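Local coordinates for putative gdp-fucose protein o-fucosyltransferase 1 (Caenorhabditis elegans, PDB 3ZY2), which is a putative peptide-O-fucosyltransferase, a member of the GDP-fucose protein O-fucosyltransferase family with the GT-B type of fold, at residues P86-C98 with F161-S173. Residues are numbered along the deposited sequence; the frame is centred on the assembly and turned at random.
Sequences PTVWPPEKRKAFC and FPSEEYPVLAFSS
Aromatic contacts are centred on F97. Its edge meets the face of F161 in a T-shaped pair, with centroids 4.9 Å apart, planes steeply inclined and F97 CE2 above the centre of the F161 ring. A second edge-to-face pair runs to F171, whose face also receives F97 CB in a CH-pi contact. One face of the F97 ring lies under L169, whose CD1 comes 3.7 Å from F97 CZ, while Y166 CD1 approaches at the edge.

A second apolar group forms round W89. V168 CB stands 3.5 Å from the centroid of its five-membered ring, only 3° off the normal; R94 CG covers the opposite face, so the indole is sandwiched. With CG anti to the backbone N (chi1 -167°), W89 also brings CZ2 to 3.8 Å from A170 CB. R94 NE and NH2 both donate to W89 O, which lies in the guanidinium plane; this probably helps hold R94 CG over the indole. V88 CG1 packs against P167 CB at 3.6 Å.

Direct polar pairing between the strands is sparse: F97 N donates to A170 O (2.8 Å). Water 1 accepts from W89 NE1 and donates to K95 O and V168 O, while waters 3 and 4 link F97 O to S172 N and S173 N. Y166 OH is hydrogen-bonded to T235 OG1 of the second subunit. Strands 95-98 and 168-171, their short axes crossing at 60°, are neighbours in the parallel sheet of one Rossmann-like half of a GT-B fold.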
loop_
_atom_site.group_PDB
_atom_site.type_symbol
_atom_site.label_atom_id
_atom_site.label_comp_id
_atom_site.label_asym_id
_atom_site.label_seq_id
_atom_site.Cartn_x
_atom_site.Cartn_y
_atom_site.Cartn_z
ATOM N N PRO A 86 13.070 -22.482 -13.170
ATOM C CA PRO A 86 12.501 -23.095 -14.385
ATOM C C PRO A 86 11.511 -24.225 -14.108
ATOM O O PRO A 86 10.475 -24.276 -14.762
ATOM C CB PRO A 86 13.738 -23.595 -15.138
ATOM C CG PRO A 86 14.816 -22.652 -14.725
ATOM C CD PRO A 86 14.538 -22.366 -13.262
ATOM N N THR A 87 11.821 -25.088 -13.133
ATOM C CA THR A 87 10.931 -26.204 -12.745
ATOM C C THR A 87 10.037 -25.926 -11.534
ATOM O O THR A 87 8.919 -26.437 -11.445
ATOM C CB THR A 87 11.712 -27.522 -12.451
ATOM O OG1 THR A 87 12.657 -27.292 -11.407
ATOM C CG2 THR A 87 12.430 -28.048 -13.693
ATOM N N VAL A 88 10.540 -25.145 -10.579
ATOM C CA VAL A 88 9.770 -24.860 -9.365
ATOM C C VAL A 88 8.724 -23.754 -9.574
ATOM O O VAL A 88 7.701 -23.750 -8.918
ATOM C CB VAL A 88 10.716 -24.509 -8.174
ATOM C CG1 VAL A 88 9.925 -23.996 -6.954
ATOM C CG2 VAL A 88 11.562 -25.710 -7.798
ATOM N N TRP A 89 8.987 -22.821 -10.488
ATOM C CA TRP A 89 8.159 -21.626 -10.610
ATOM C C TRP A 89 8.065 -21.099 -12.047
ATOM O O TRP A 89 8.532 -19.998 -12.365
ATOM C CB TRP A 89 8.737 -20.560 -9.688
ATOM C CG TRP A 89 7.877 -19.368 -9.430
ATOM C CD1 TRP A 89 6.578 -19.353 -9.002
ATOM C CD2 TRP A 89 8.298 -17.994 -9.495
ATOM N NE1 TRP A 89 6.158 -18.050 -8.824
ATOM C CE2 TRP A 89 7.192 -17.201 -9.125
ATOM C CE3 TRP A 89 9.498 -17.361 -9.854
ATOM C CZ2 TRP A 89 7.249 -15.797 -9.097
ATOM C CZ3 TRP A 89 9.559 -15.952 -9.827
ATOM C CH2 TRP A 89 8.434 -15.194 -9.459
ATOM N N PRO A 90 7.471 -21.896 -12.934
ATOM C CA PRO A 90 7.422 -21.543 -14.356
ATOM C C PRO A 90 6.494 -20.344 -14.599
ATOM O O PRO A 90 5.678 -20.026 -13.722
ATOM C CB PRO A 90 6.864 -22.815 -15.001
ATOM C CG PRO A 90 6.087 -23.478 -13.909
ATOM C CD PRO A 90 6.826 -23.193 -12.652
ATOM N N PRO A 91 6.636 -19.663 -15.760
ATOM C CA PRO A 91 5.834 -18.458 -16.012
ATOM C C PRO A 91 4.362 -18.529 -15.581
ATOM O O PRO A 91 3.858 -17.563 -14.994
ATOM C CB PRO A 91 5.967 -18.273 -17.522
ATOM C CG PRO A 91 7.369 -18.787 -17.829
ATOM C CD PRO A 91 7.735 -19.784 -16.743
ATOM N N GLU A 92 3.698 -19.660 -15.836
ATOM C CA GLU A 92 2.260 -19.805 -15.528
ATOM C C GLU A 92 1.873 -19.651 -14.053
ATOM O O GLU A 92 0.731 -19.312 -13.756
ATOM C CB GLU A 92 1.698 -21.120 -16.128
ATOM C CG GLU A 92 0.361 -21.641 -15.552
ATOM C CD GLU A 92 0.530 -22.559 -14.329
ATOM O OE1 GLU A 92 1.517 -23.328 -14.272
ATOM O OE2 GLU A 92 -0.342 -22.509 -13.426
ATOM N N LYS A 93 2.798 -19.891 -13.125
ATOM C CA LYS A 93 2.414 -19.797 -11.718
ATOM C C LYS A 93 3.083 -18.628 -11.017
ATOM O O LYS A 93 3.151 -18.581 -9.782
ATOM C CB LYS A 93 2.612 -21.120 -10.960
ATOM C CG LYS A 93 4.044 -21.549 -10.711
ATOM C CD LYS A 93 4.122 -22.933 -10.028
ATOM C CE LYS A 93 3.474 -24.040 -10.876
ATOM N NZ LYS A 93 3.996 -25.418 -10.588
ATOM N N ARG A 94 3.558 -17.683 -11.822
ATOM C CA ARG A 94 4.208 -16.483 -11.290
ATOM C C ARG A 94 3.160 -15.448 -10.892
ATOM O O ARG A 94 2.740 -14.607 -11.699
ATOM C CB ARG A 94 5.241 -15.939 -12.274
ATOM C CG ARG A 94 6.349 -16.975 -12.516
ATOM C CD ARG A 94 7.471 -16.513 -13.398
ATOM N NE ARG A 94 8.395 -17.635 -13.591
ATOM C CZ ARG A 94 9.431 -17.636 -14.423
ATOM N NH1 ARG A 94 9.701 -16.575 -15.175
ATOM N NH2 ARG A 94 10.200 -18.715 -14.505
ATOM N N LYS A 95 2.746 -15.544 -9.630
ATOM C CA LYS A 95 1.792 -14.613 -9.030
ATOM C C LYS A 95 2.497 -13.523 -8.221
ATOM O O LYS A 95 3.517 -13.775 -7.556
ATOM C CB LYS A 95 0.781 -15.381 -8.168
ATOM C CG LYS A 95 -0.111 -16.382 -8.955
ATOM C CD LYS A 95 -1.450 -16.553 -8.262
ATOM C CE LYS A 95 -2.520 -17.173 -9.158
ATOM N NZ LYS A 95 -2.250 -18.614 -9.434
ATOM N N ALA A 96 1.974 -12.302 -8.316
ATOM C CA ALA A 96 2.466 -11.193 -7.510
ATOM C C ALA A 96 1.695 -11.153 -6.201
ATOM O O ALA A 96 0.471 -11.352 -6.180
ATOM C CB ALA A 96 2.294 -9.890 -8.250
ATOM N N PHE A 97 2.414 -10.883 -5.121
ATOM C CA PHE A 97 1.830 -10.809 -3.791
ATOM C C PHE A 97 1.837 -9.376 -3.328
ATOM O O PHE A 97 2.860 -8.689 -3.410
ATOM C CB PHE A 97 2.599 -11.686 -2.797
ATOM C CG PHE A 97 2.305 -13.147 -2.928
ATOM C CD1 PHE A 97 2.652 -13.838 -4.092
ATOM C CD2 PHE A 97 1.643 -13.836 -1.904
ATOM C CE1 PHE A 97 2.377 -15.189 -4.227
ATOM C CE2 PHE A 97 1.376 -15.207 -2.039
ATOM C CZ PHE A 97 1.736 -15.873 -3.199
ATOM N N CYS A 98 0.686 -8.923 -2.833
ATOM C CA CYS A 98 0.592 -7.594 -2.247
ATOM C C CYS A 98 -0.475 -7.544 -1.148
ATOM O O CYS A 98 -1.211 -8.507 -0.948
ATOM C CB CYS A 98 0.332 -6.552 -3.333
ATOM S SG CYS A 98 -1.264 -6.737 -4.104
ATOM N N PHE A 161 -1.111 -19.988 2.180
ATOM C CA PHE A 161 -0.217 -20.237 1.036
ATOM C C PHE A 161 0.660 -21.483 1.176
ATOM O O PHE A 161 1.859 -21.364 1.454
ATOM C CB PHE A 161 0.661 -19.015 0.738
ATOM C CG PHE A 161 -0.114 -17.738 0.541
ATOM C CD1 PHE A 161 -0.947 -17.572 -0.566
ATOM C CD2 PHE A 161 -0.013 -16.704 1.461
ATOM C CE1 PHE A 161 -1.666 -16.397 -0.745
ATOM C CE2 PHE A 161 -0.732 -15.513 1.289
ATOM C CZ PHE A 161 -1.560 -15.367 0.181
ATOM N N PRO A 162 0.074 -22.682 0.966
ATOM C CA PRO A 162 0.860 -23.916 1.041
ATOM C C PRO A 162 1.912 -23.988 -0.062
ATOM O O PRO A 162 1.734 -23.407 -1.138
ATOM C CB PRO A 162 -0.189 -25.022 0.845
ATOM C CG PRO A 162 -1.514 -24.359 1.074
ATOM C CD PRO A 162 -1.335 -22.952 0.625
ATOM N N SER A 163 2.988 -24.719 0.212
ATOM C CA SER A 163 4.133 -24.822 -0.686
ATOM C C SER A 163 3.817 -25.436 -2.047
ATOM O O SER A 163 4.396 -25.033 -3.052
ATOM C CB SER A 163 5.251 -25.624 -0.015
ATOM O OG SER A 163 5.145 -25.578 1.403
ATOM N N GLU A 164 2.905 -26.413 -2.084
ATOM C CA GLU A 164 2.611 -27.133 -3.325
ATOM C C GLU A 164 2.031 -26.240 -4.436
ATOM O O GLU A 164 2.502 -26.289 -5.584
ATOM C CB GLU A 164 1.705 -28.346 -3.053
ATOM C CG GLU A 164 1.293 -29.146 -4.302
ATOM C CD GLU A 164 2.333 -30.161 -4.778
ATOM O OE1 GLU A 164 3.557 -29.930 -4.628
ATOM O OE2 GLU A 164 1.914 -31.211 -5.320
ATOM N N GLU A 165 1.024 -25.437 -4.097
ATOM C CA GLU A 165 0.440 -24.495 -5.049
ATOM C C GLU A 165 1.233 -23.192 -5.127
ATOM O O GLU A 165 1.276 -22.559 -6.198
ATOM C CB GLU A 165 -1.023 -24.198 -4.709
ATOM C CG GLU A 165 -1.742 -23.249 -5.699
ATOM C CD GLU A 165 -1.815 -23.776 -7.141
ATOM O OE1 GLU A 165 -1.930 -25.007 -7.336
ATOM O OE2 GLU A 165 -1.750 -22.953 -8.084
ATOM N N TYR A 166 1.858 -22.806 -4.005
ATOM C CA TYR A 166 2.616 -21.540 -3.901
ATOM C C TYR A 166 4.084 -21.783 -3.543
ATOM O O TYR A 166 4.527 -21.480 -2.421
ATOM C CB TYR A 166 1.975 -20.583 -2.891
ATOM C CG TYR A 166 0.536 -20.283 -3.193
ATOM C CD1 TYR A 166 0.199 -19.347 -4.168
ATOM C CD2 TYR A 166 -0.492 -20.945 -2.518
ATOM C CE1 TYR A 166 -1.122 -19.076 -4.473
ATOM C CE2 TYR A 166 -1.818 -20.675 -2.805
ATOM C CZ TYR A 166 -2.130 -19.735 -3.778
ATOM O OH TYR A 166 -3.449 -19.483 -4.067
ATOM N N PRO A 167 4.854 -22.325 -4.501
ATOM C CA PRO A 167 6.253 -22.632 -4.236
ATOM C C PRO A 167 7.084 -21.368 -4.016
ATOM O O PRO A 167 8.116 -21.424 -3.336
ATOM C CB PRO A 167 6.706 -23.357 -5.509
ATOM C CG PRO A 167 5.704 -23.008 -6.547
ATOM C CD PRO A 167 4.423 -22.809 -5.828
ATOM N N VAL A 168 6.639 -20.260 -4.601
ATOM C CA VAL A 168 7.383 -18.997 -4.525
ATOM C C VAL A 168 6.437 -17.854 -4.178
ATOM O O VAL A 168 5.509 -17.563 -4.926
ATOM C CB VAL A 168 8.143 -18.660 -5.844
ATOM C CG1 VAL A 168 8.851 -17.279 -5.703
ATOM C CG2 VAL A 168 9.154 -19.752 -6.212
ATOM N N LEU A 169 6.674 -17.182 -3.051
ATOM C CA LEU A 169 5.953 -15.959 -2.748
ATOM C C LEU A 169 6.783 -14.822 -3.314
ATOM O O LEU A 169 7.949 -14.677 -2.948
ATOM C CB LEU A 169 5.787 -15.774 -1.230
ATOM C CG LEU A 169 4.714 -16.456 -0.375
ATOM C CD1 LEU A 169 4.044 -17.698 -0.998
ATOM C CD2 LEU A 169 5.235 -16.768 1.008
ATOM N N ALA A 170 6.204 -14.025 -4.204
ATOM C CA ALA A 170 6.931 -12.944 -4.867
ATOM C C ALA A 170 6.338 -11.590 -4.536
ATOM O O ALA A 170 5.178 -11.345 -4.812
ATOM C CB ALA A 170 6.947 -13.163 -6.376
ATOM N N PHE A 171 7.144 -10.707 -3.952
ATOM C CA PHE A 171 6.687 -9.398 -3.472
ATOM C C PHE A 171 7.369 -8.255 -4.240
ATOM O O PHE A 171 8.604 -8.158 -4.252
ATOM C CB PHE A 171 7.030 -9.242 -1.986
ATOM C CG PHE A 171 6.445 -10.294 -1.080
ATOM C CD1 PHE A 171 7.134 -11.492 -0.822
ATOM C CD2 PHE A 171 5.240 -10.063 -0.405
ATOM C CE1 PHE A 171 6.618 -12.438 0.042
ATOM C CE2 PHE A 171 4.730 -11.007 0.458
ATOM C CZ PHE A 171 5.388 -12.201 0.676
ATOM N N SER A 172 6.599 -7.373 -4.868
ATOM C CA SER A 172 7.229 -6.237 -5.543
ATOM C C SER A 172 7.599 -5.141 -4.557
ATOM O O SER A 172 8.461 -4.306 -4.842
ATOM C CB SER A 172 6.384 -5.675 -6.688
ATOM O OG SER A 172 7.232 -5.219 -7.740
ATOM N N SER A 173 6.977 -5.168 -3.383
ATOM C CA SER A 173 7.426 -4.338 -2.280
ATOM C C SER A 173 7.884 -5.218 -1.130
ATOM O O SER A 173 7.211 -6.174 -0.768
ATOM C CB SER A 173 6.317 -3.410 -1.813
ATOM O OG SER A 173 6.179 -2.337 -2.722
HETATM O O HOH W 1 4.342 -16.412 -7.179
HETATM O O HOH W 2 1.846 -19.906 -7.709
HETATM O O HOH W 3 4.009 -8.052 -5.672
HETATM O O HOH W 4 4.309 -6.490 -2.488
#